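Local coordinates for DNA replication licensing factor MCM related protein (Thermoplasma acidophilum, PDB 4ME3), which probably acts as a replicative DNA helicase that binds single-stranded DNA and hydrolyses ATP, the part described here being its N-terminal domain, which also carries a zinc site, at residues V67-Y72 with D237-T242; F137-N142 with I219-L224; T242-Q247 with T253-Y258. All blocks are in the same frame, centred on the assembly; numbering follows the deposited sequence.

How the contacts relate
All three contacts draw on the large sheet of the OB domain. Contact 1 ties helix 69-84 to strand 233-247 in that sheet. Contact 3 continues along the same strand into its hairpin with strand 250-261, and the two share Thr242. They also touch where Arg241 N comes within 2.8 Å of Tyr258 O, a probable hydrogen bond. Their centres are about 17 Å apart. Contact 2 lies between strands 123-147 and 215-221, with its centre about 17 Å from contact 1 and about 21 Å from contact 3. Ile219 CG1 packs on Tyr258 CD2 at 3.6 Å, joining contacts 2 and 3. All three lie away from the zinc site of Cys147, Cys150, Cys169 and Cys172.

Contact 1: residues V67-Y72 with D237-T242; sequences VSPEIY and DGILRT
The junction between the helical N-terminal region and the OB sheet is made here by Pro69 and Glu70 meeting Ile239 and Arg241. Pro69 and Glu70 stand in the first turn of helix 69-84. Ile239 and Arg241 lie on strand 233-247. Pro69 uses the outer part of its ring. Its CG packs against Ile239 CG1 at 3.8 Å, and Ile239 CD1 lies near both CB and CG of the proline. The polar part is a salt bridge with a single bond: Arg241 NH2 donates to Glu70 OE1 at 2.7 Å. The bond is bent, with 142° at the hydrogen. OE1 is met from above the carboxylate plane, and the carboxylate and guanidinium stand nearly perpendicular, 87° apart, so this is not a two-pronged pairing. Glu70 reaches out because CG is anti to the backbone N (chi1 180°) and the chain stays extended. Arg241 bends at chi2, so that one face of its guanidinium lies over Ile239 CG2, which is 3.7 Å from the plane of the group. Tyr258 of strand 250-261 also touches Arg241. The first turn of helix 69-84, in the helical part of the MCM N-terminal domain, thus docks on a strand of the OB-fold sheet.

Contact 2: residues F137-N142 with I219-L224; sequences FPKLKN and ITEDDL
Lys139 and Glu221 form the direct link between these segments, a salt bridge between strands 123-147 and 215-221. Lys139 NZ donates to Glu221 OE2 at 3.2 Å. The ammonium comes to the syn side of that oxygen, 25° out of the carboxylate plane. The CA atoms of the two residues are 9.1 Å apart, so both side chains must reach. Lys139 does so with CG anti to the backbone N (chi1 165°) and a stretched chain. Lys139 CD also passes 3.8 Å from Glu221 OE2. Strand 191-201 pairs with both strands: Lys139 touches its Val195 and Glu221 its Ile193.

A further hydrogen bond ties Glu221 OE1 to Tyr260 OH, so each oxygen of buried Glu221 has a partner. With an alanine at the lysine position, Glu221 OE2 would probably lose its countercharge and the carboxylate be held from OE1.

A water makes a second, looser link. It accepts a weak hydrogen bond from Lys141 NZ at 3.1 Å and donates to Asp222 OD2 at 3.3 Å. That aspartate oxygen also binds Arg45 and Asn97, so the water is only one of its partners. Lys141 NZ lies 5.3 Å from Glu221 OE1, close enough that its charge may add to the field around the glutamate.

In the backbone, Lys141 and Asn142 both face Glu191. This is a classic beta bulge, set in the long strand 123-147 of the OB-fold sheet.

Contact 3: residues T242-Q247 with T253-Y258; sequences TEQRRQ and TEFFTY
Glu243 and Phe256 bind each other through both backbone groups, the hydrogen-bonded pair of an antiparallel beta hairpin made by strands 233-247 and 250-261. Glu243 N donates to Phe256 O at 2.8 Å, and Phe256 N donates back to Glu243 O at 2.9 Å. Arg245 N adds a bond to Glu254 O. Thr242 with Thr257 and Gln244 with Phe255 are the non-hydrogen-bonded pairs. In archaeal relatives a hairpin of this kind points into the central channel of the MCM ring and helps bind DNA, and this one probably corresponds to it.

Side-chain charges meet beyond the strands. Arg245 NE and Glu254 OE2 make a long salt bridge of 3.8 Å. A water reinforces it, accepting from Arg245 NE and donating to Glu254 OE2 at 2.7 Å and to Phe255 O. The guanidinium also has Phe256 CD1 over one face, 3.6 Å from its plane, with the two planes 40° apart.

Packing follows the two faces of the hairpin. On the face with Glu243 and Phe256, CB of the glutamate makes a CH-pi contact over the ring. Phe256 is placed for this by a chi1 of 62°, with CG between the backbone N and the carbonyl carbon, and its ring runs alongside the glutamate chain. Tyr258 turns an edge to Thr242 O through CE1. On the face with Thr242, Gln244 and Phe255, the phenyl ring crosses Gln244 obliquely. The glutamine amide is tied by NE2 to Leu252 O. Thr242 CB touches Phe255 CD2, while Gln244 CA sits over the Phe255 ring, 3.6 Å from its centroid.

Contact 1: residues V67-Y72 with D237-T242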
# COMPACT_ATOMS: atom_id res chain seq x y z
N VAL A 67 -3.00 7.64 -12.54
CA VAL A 67 -2.50 6.69 -13.53
C VAL A 67 -1.44 5.74 -12.98
O VAL A 67 -1.41 4.56 -13.34
CB VAL A 67 -1.91 7.42 -14.75
CG1 VAL A 67 -1.25 6.43 -15.70
CG2 VAL A 67 -2.98 8.21 -15.47
N SER A 68 -0.58 6.26 -12.10
CA SER A 68 0.52 5.48 -11.55
C SER A 68 0.57 5.62 -10.03
O SER A 68 1.56 6.08 -9.46
CB SER A 68 1.86 5.94 -12.13
OG SER A 68 1.83 5.93 -13.55
N PRO A 69 -0.51 5.20 -9.35
CA PRO A 69 -0.61 5.43 -7.90
C PRO A 69 0.48 4.74 -7.08
O PRO A 69 0.95 5.34 -6.12
CB PRO A 69 -2.00 4.88 -7.55
CG PRO A 69 -2.36 3.96 -8.69
CD PRO A 69 -1.71 4.55 -9.90
N GLU A 70 0.89 3.53 -7.43
CA GLU A 70 1.90 2.84 -6.62
C GLU A 70 3.20 3.64 -6.58
O GLU A 70 3.77 3.85 -5.51
CB GLU A 70 2.18 1.43 -7.13
CG GLU A 70 3.23 0.70 -6.30
CD GLU A 70 3.57 -0.68 -6.83
OE1 GLU A 70 2.91 -1.14 -7.79
OE2 GLU A 70 4.50 -1.31 -6.28
N ILE A 71 3.65 4.09 -7.74
CA ILE A 71 4.90 4.84 -7.84
C ILE A 71 4.81 6.21 -7.15
O ILE A 71 5.70 6.59 -6.39
CB ILE A 71 5.31 5.05 -9.31
CG1 ILE A 71 5.77 3.73 -9.93
CG2 ILE A 71 6.42 6.09 -9.42
CD1 ILE A 71 5.94 3.78 -11.43
N TYR A 72 3.74 6.94 -7.43
CA TYR A 72 3.58 8.29 -6.88
C TYR A 72 3.32 8.29 -5.38
O TYR A 72 3.85 9.13 -4.65
CB TYR A 72 2.47 9.03 -7.62
CG TYR A 72 2.96 9.66 -8.90
CD1 TYR A 72 3.28 8.87 -10.00
CD2 TYR A 72 3.14 11.03 -8.99
CE1 TYR A 72 3.75 9.43 -11.16
CE2 TYR A 72 3.61 11.60 -10.16
CZ TYR A 72 3.91 10.80 -11.24
OH TYR A 72 4.38 11.35 -12.40
N ASP A 237 -11.88 3.54 -2.76
CA ASP A 237 -10.91 4.06 -3.71
C ASP A 237 -9.67 3.19 -3.58
O ASP A 237 -9.16 3.00 -2.48
CB ASP A 237 -10.57 5.52 -3.39
CG ASP A 237 -11.81 6.37 -3.22
OD1 ASP A 237 -12.64 6.41 -4.15
OD2 ASP A 237 -11.96 7.01 -2.15
N GLY A 238 -9.18 2.65 -4.69
CA GLY A 238 -8.06 1.73 -4.62
C GLY A 238 -7.37 1.48 -5.93
O GLY A 238 -7.81 1.95 -6.98
N ILE A 239 -6.28 0.73 -5.87
CA ILE A 239 -5.53 0.35 -7.05
C ILE A 239 -6.05 -0.98 -7.57
O ILE A 239 -6.12 -1.97 -6.83
CB ILE A 239 -4.02 0.24 -6.76
CG1 ILE A 239 -3.53 1.51 -6.05
CG2 ILE A 239 -3.26 0.00 -8.05
CD1 ILE A 239 -2.09 1.44 -5.60
N LEU A 240 -6.43 -1.02 -8.84
CA LEU A 240 -6.91 -2.25 -9.43
C LEU A 240 -5.74 -3.18 -9.72
O LEU A 240 -4.79 -2.82 -10.40
CB LEU A 240 -7.70 -1.97 -10.71
CG LEU A 240 -8.45 -3.18 -11.26
CD1 LEU A 240 -9.56 -3.60 -10.31
CD2 LEU A 240 -9.01 -2.89 -12.63
N ARG A 241 -5.82 -4.39 -9.17
CA ARG A 241 -4.75 -5.37 -9.29
C ARG A 241 -5.27 -6.65 -9.94
O ARG A 241 -6.48 -6.81 -10.12
CB ARG A 241 -4.19 -5.71 -7.91
CG ARG A 241 -3.46 -4.57 -7.23
CD ARG A 241 -2.35 -4.04 -8.10
NE ARG A 241 -1.41 -3.21 -7.35
CZ ARG A 241 -0.44 -2.48 -7.91
NH1 ARG A 241 -0.29 -2.48 -9.23
NH2 ARG A 241 0.37 -1.76 -7.15
N THR A 242 -4.36 -7.55 -10.30
CA THR A 242 -4.74 -8.82 -10.89
C THR A 242 -4.17 -9.98 -10.07
O THR A 242 -3.09 -9.88 -9.49
CB THR A 242 -4.22 -8.97 -12.33
OG1 THR A 242 -2.79 -8.85 -12.34
CG2 THR A 242 -4.82 -7.91 -13.23

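Contact 2: residues F137-N142 with I219-L224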
# COMPACT_ATOMS: atom_id res chain seq x y z
N PHE A 137 -5.75 -11.10 9.54
CA PHE A 137 -4.56 -11.92 9.73
C PHE A 137 -3.29 -11.11 9.47
O PHE A 137 -3.32 -10.09 8.79
CB PHE A 137 -4.60 -13.14 8.81
CG PHE A 137 -4.63 -12.80 7.35
CD1 PHE A 137 -5.83 -12.52 6.71
CD2 PHE A 137 -3.46 -12.76 6.61
CE1 PHE A 137 -5.85 -12.20 5.36
CE2 PHE A 137 -3.48 -12.45 5.26
CZ PHE A 137 -4.68 -12.17 4.64
N PRO A 138 -2.16 -11.57 10.04
CA PRO A 138 -0.91 -10.82 9.88
C PRO A 138 -0.18 -11.16 8.60
O PRO A 138 -0.13 -12.32 8.18
CB PRO A 138 -0.10 -11.25 11.10
CG PRO A 138 -0.53 -12.66 11.32
CD PRO A 138 -1.99 -12.72 10.95
N LYS A 139 0.39 -10.14 7.97
CA LYS A 139 1.22 -10.32 6.79
C LYS A 139 2.57 -9.66 7.03
O LYS A 139 2.65 -8.55 7.54
CB LYS A 139 0.56 -9.70 5.56
CG LYS A 139 1.50 -9.53 4.37
CD LYS A 139 1.01 -8.45 3.42
CE LYS A 139 2.17 -7.80 2.67
NZ LYS A 139 1.75 -6.55 1.98
N LEU A 140 3.63 -10.37 6.67
CA LEU A 140 4.99 -9.86 6.79
C LEU A 140 5.14 -8.62 5.92
O LEU A 140 4.86 -8.66 4.72
CB LEU A 140 5.97 -10.95 6.36
CG LEU A 140 7.45 -10.74 6.62
CD1 LEU A 140 7.73 -10.55 8.10
CD2 LEU A 140 8.22 -11.93 6.07
N LYS A 141 5.59 -7.51 6.52
CA LYS A 141 5.70 -6.25 5.79
C LYS A 141 7.15 -5.82 5.65
O LYS A 141 7.63 -5.57 4.55
CB LYS A 141 4.89 -5.16 6.48
CG LYS A 141 4.90 -3.82 5.75
CD LYS A 141 4.28 -3.93 4.36
CE LYS A 141 4.30 -2.60 3.63
NZ LYS A 141 3.54 -1.54 4.35
N ASN A 142 7.84 -5.70 6.78
CA ASN A 142 9.28 -5.46 6.75
C ASN A 142 9.99 -6.65 7.39
O ASN A 142 9.94 -6.84 8.60
CB ASN A 142 9.64 -4.17 7.48
CG ASN A 142 11.02 -3.66 7.11
OD1 ASN A 142 11.57 -4.03 6.07
ND2 ASN A 142 11.58 -2.80 7.95
N ILE A 219 -8.77 -5.77 -0.88
CA ILE A 219 -7.76 -6.02 0.13
C ILE A 219 -7.65 -4.78 1.00
O ILE A 219 -7.35 -3.69 0.50
CB ILE A 219 -6.38 -6.33 -0.50
CG1 ILE A 219 -6.46 -7.59 -1.37
CG2 ILE A 219 -5.33 -6.51 0.58
CD1 ILE A 219 -6.96 -8.82 -0.66
N THR A 220 -7.90 -4.93 2.29
CA THR A 220 -7.74 -3.83 3.23
C THR A 220 -6.59 -4.14 4.17
O THR A 220 -6.55 -5.21 4.77
CB THR A 220 -9.03 -3.58 4.05
OG1 THR A 220 -9.34 -4.75 4.83
CG2 THR A 220 -10.19 -3.25 3.14
N GLU A 221 -5.64 -3.22 4.29
CA GLU A 221 -4.45 -3.46 5.08
C GLU A 221 -4.26 -2.44 6.19
O GLU A 221 -4.74 -1.30 6.09
CB GLU A 221 -3.20 -3.46 4.20
CG GLU A 221 -3.11 -4.62 3.22
CD GLU A 221 -1.74 -4.73 2.58
OE1 GLU A 221 -1.01 -3.71 2.56
OE2 GLU A 221 -1.39 -5.82 2.09
N ASP A 222 -3.56 -2.86 7.24
CA ASP A 222 -3.15 -1.99 8.33
C ASP A 222 -4.36 -1.26 8.94
O ASP A 222 -5.28 -1.91 9.44
CB ASP A 222 -2.06 -1.03 7.83
CG ASP A 222 -1.20 -0.48 8.96
OD1 ASP A 222 -1.40 -0.89 10.12
OD2 ASP A 222 -0.31 0.34 8.66
N ASP A 223 -4.35 0.07 8.90
CA ASP A 223 -5.41 0.86 9.52
C ASP A 223 -6.78 0.66 8.87
O ASP A 223 -7.80 1.03 9.46
CB ASP A 223 -5.05 2.35 9.50
CG ASP A 223 -4.51 2.82 8.16
OD1 ASP A 223 -3.58 2.17 7.63
OD2 ASP A 223 -5.01 3.83 7.63
N LEU A 224 -6.81 0.09 7.67
CA LEU A 224 -8.07 -0.14 6.98
C LEU A 224 -8.65 -1.53 7.23
O LEU A 224 -9.81 -1.79 6.90
CB LEU A 224 -7.90 0.09 5.47
CG LEU A 224 -7.53 1.52 5.07
CD1 LEU A 224 -7.51 1.65 3.55
CD2 LEU A 224 -8.49 2.52 5.68
O HOH W 1 1.05 -0.47 5.80

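Contact 3: residues T242-Q247 with T253-Y258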
# COMPACT_ATOMS: atom_id res chain seq x y z
N THR A 242 -4.36 -7.55 -10.30
CA THR A 242 -4.74 -8.82 -10.89
C THR A 242 -4.17 -9.98 -10.07
O THR A 242 -3.09 -9.88 -9.49
CB THR A 242 -4.22 -8.97 -12.33
OG1 THR A 242 -2.79 -8.85 -12.34
CG2 THR A 242 -4.82 -7.91 -13.23
N GLU A 243 -4.92 -11.08 -10.03
CA GLU A 243 -4.49 -12.28 -9.34
C GLU A 243 -4.66 -13.47 -10.27
O GLU A 243 -5.66 -13.59 -10.97
CB GLU A 243 -5.30 -12.49 -8.06
CG GLU A 243 -5.00 -13.78 -7.33
CD GLU A 243 -3.66 -13.75 -6.62
OE1 GLU A 243 -3.15 -12.65 -6.34
OE2 GLU A 243 -3.12 -14.84 -6.33
N GLN A 244 -3.67 -14.36 -10.28
CA GLN A 244 -3.64 -15.48 -11.22
C GLN A 244 -4.58 -16.60 -10.81
O GLN A 244 -4.60 -17.01 -9.65
CB GLN A 244 -2.21 -16.02 -11.34
CG GLN A 244 -2.03 -17.06 -12.43
CD GLN A 244 -0.57 -17.45 -12.61
OE1 GLN A 244 0.24 -17.32 -11.70
NE2 GLN A 244 -0.24 -17.93 -13.81
N ARG A 245 -5.36 -17.10 -11.76
CA ARG A 245 -6.16 -18.30 -11.54
C ARG A 245 -5.24 -19.50 -11.57
O ARG A 245 -4.30 -19.55 -12.36
CB ARG A 245 -7.24 -18.46 -12.61
CG ARG A 245 -8.29 -17.37 -12.64
CD ARG A 245 -9.39 -17.61 -11.61
NE ARG A 245 -10.54 -16.73 -11.83
CZ ARG A 245 -11.50 -16.51 -10.94
NH1 ARG A 245 -11.47 -17.10 -9.75
NH2 ARG A 245 -12.50 -15.69 -11.23
N ARG A 246 -5.51 -20.48 -10.72
CA ARG A 246 -4.75 -21.73 -10.72
C ARG A 246 -5.69 -22.92 -10.68
O ARG A 246 -6.58 -22.99 -9.83
CB ARG A 246 -3.79 -21.78 -9.54
CG ARG A 246 -2.67 -20.76 -9.60
CD ARG A 246 -1.72 -20.89 -8.42
NE ARG A 246 -0.67 -19.88 -8.46
CZ ARG A 246 0.25 -19.71 -7.51
NH1 ARG A 246 0.25 -20.48 -6.43
NH2 ARG A 246 1.16 -18.76 -7.64
N GLN A 247 -5.50 -23.85 -11.61
CA GLN A 247 -6.27 -25.09 -11.61
C GLN A 247 -5.48 -26.16 -10.85
O GLN A 247 -5.02 -27.14 -11.44
CB GLN A 247 -6.57 -25.54 -13.04
CG GLN A 247 -7.98 -26.06 -13.23
CD GLN A 247 -8.50 -25.84 -14.63
OE1 GLN A 247 -8.21 -26.61 -15.55
NE2 GLN A 247 -9.28 -24.77 -14.81
N THR A 253 -3.29 -18.65 -17.69
CA THR A 253 -3.19 -17.30 -18.22
C THR A 253 -4.44 -16.49 -17.88
O THR A 253 -4.48 -15.28 -18.10
CB THR A 253 -2.99 -17.30 -19.74
OG1 THR A 253 -4.01 -18.09 -20.36
CG2 THR A 253 -1.62 -17.86 -20.10
N GLU A 254 -5.45 -17.16 -17.34
CA GLU A 254 -6.65 -16.46 -16.87
C GLU A 254 -6.38 -15.84 -15.51
O GLU A 254 -5.91 -16.50 -14.59
CB GLU A 254 -7.84 -17.42 -16.77
CG GLU A 254 -9.13 -16.72 -16.36
CD GLU A 254 -10.20 -17.68 -15.88
OE1 GLU A 254 -9.95 -18.90 -15.87
OE2 GLU A 254 -11.30 -17.20 -15.51
N PHE A 255 -6.69 -14.55 -15.39
CA PHE A 255 -6.54 -13.83 -14.14
C PHE A 255 -7.90 -13.28 -13.72
O PHE A 255 -8.87 -13.39 -14.46
CB PHE A 255 -5.54 -12.68 -14.30
CG PHE A 255 -4.09 -13.10 -14.19
CD1 PHE A 255 -3.54 -14.00 -15.09
CD2 PHE A 255 -3.28 -12.58 -13.19
CE1 PHE A 255 -2.22 -14.38 -14.99
CE2 PHE A 255 -1.96 -12.96 -13.09
CZ PHE A 255 -1.42 -13.86 -13.99
N PHE A 256 -7.96 -12.72 -12.52
CA PHE A 256 -9.13 -11.94 -12.12
C PHE A 256 -8.65 -10.68 -11.43
O PHE A 256 -7.53 -10.63 -10.91
CB PHE A 256 -10.07 -12.75 -11.21
CG PHE A 256 -9.45 -13.18 -9.91
CD1 PHE A 256 -8.68 -14.33 -9.84
CD2 PHE A 256 -9.66 -12.45 -8.75
CE1 PHE A 256 -8.12 -14.73 -8.64
CE2 PHE A 256 -9.10 -12.85 -7.55
CZ PHE A 256 -8.33 -13.99 -7.49
N THR A 257 -9.48 -9.64 -11.44
CA THR A 257 -9.11 -8.38 -10.82
C THR A 257 -9.56 -8.32 -9.37
O THR A 257 -10.55 -8.96 -8.99
CB THR A 257 -9.72 -7.19 -11.56
OG1 THR A 257 -11.14 -7.34 -11.61
CG2 THR A 257 -9.17 -7.08 -12.97
N TYR A 258 -8.83 -7.56 -8.57
CA TYR A 258 -9.23 -7.23 -7.21
C TYR A 258 -8.76 -5.82 -6.92
O TYR A 258 -7.95 -5.26 -7.65
CB TYR A 258 -8.65 -8.23 -6.21
CG TYR A 258 -7.15 -8.15 -6.00
CD1 TYR A 258 -6.28 -8.89 -6.79
CD2 TYR A 258 -6.61 -7.36 -4.99
CE1 TYR A 258 -4.91 -8.83 -6.59
CE2 TYR A 258 -5.25 -7.30 -4.79
CZ TYR A 258 -4.40 -8.03 -5.59
OH TYR A 258 -3.04 -7.96 -5.39
O HOH W 2 -11.22 -14.87 -14.15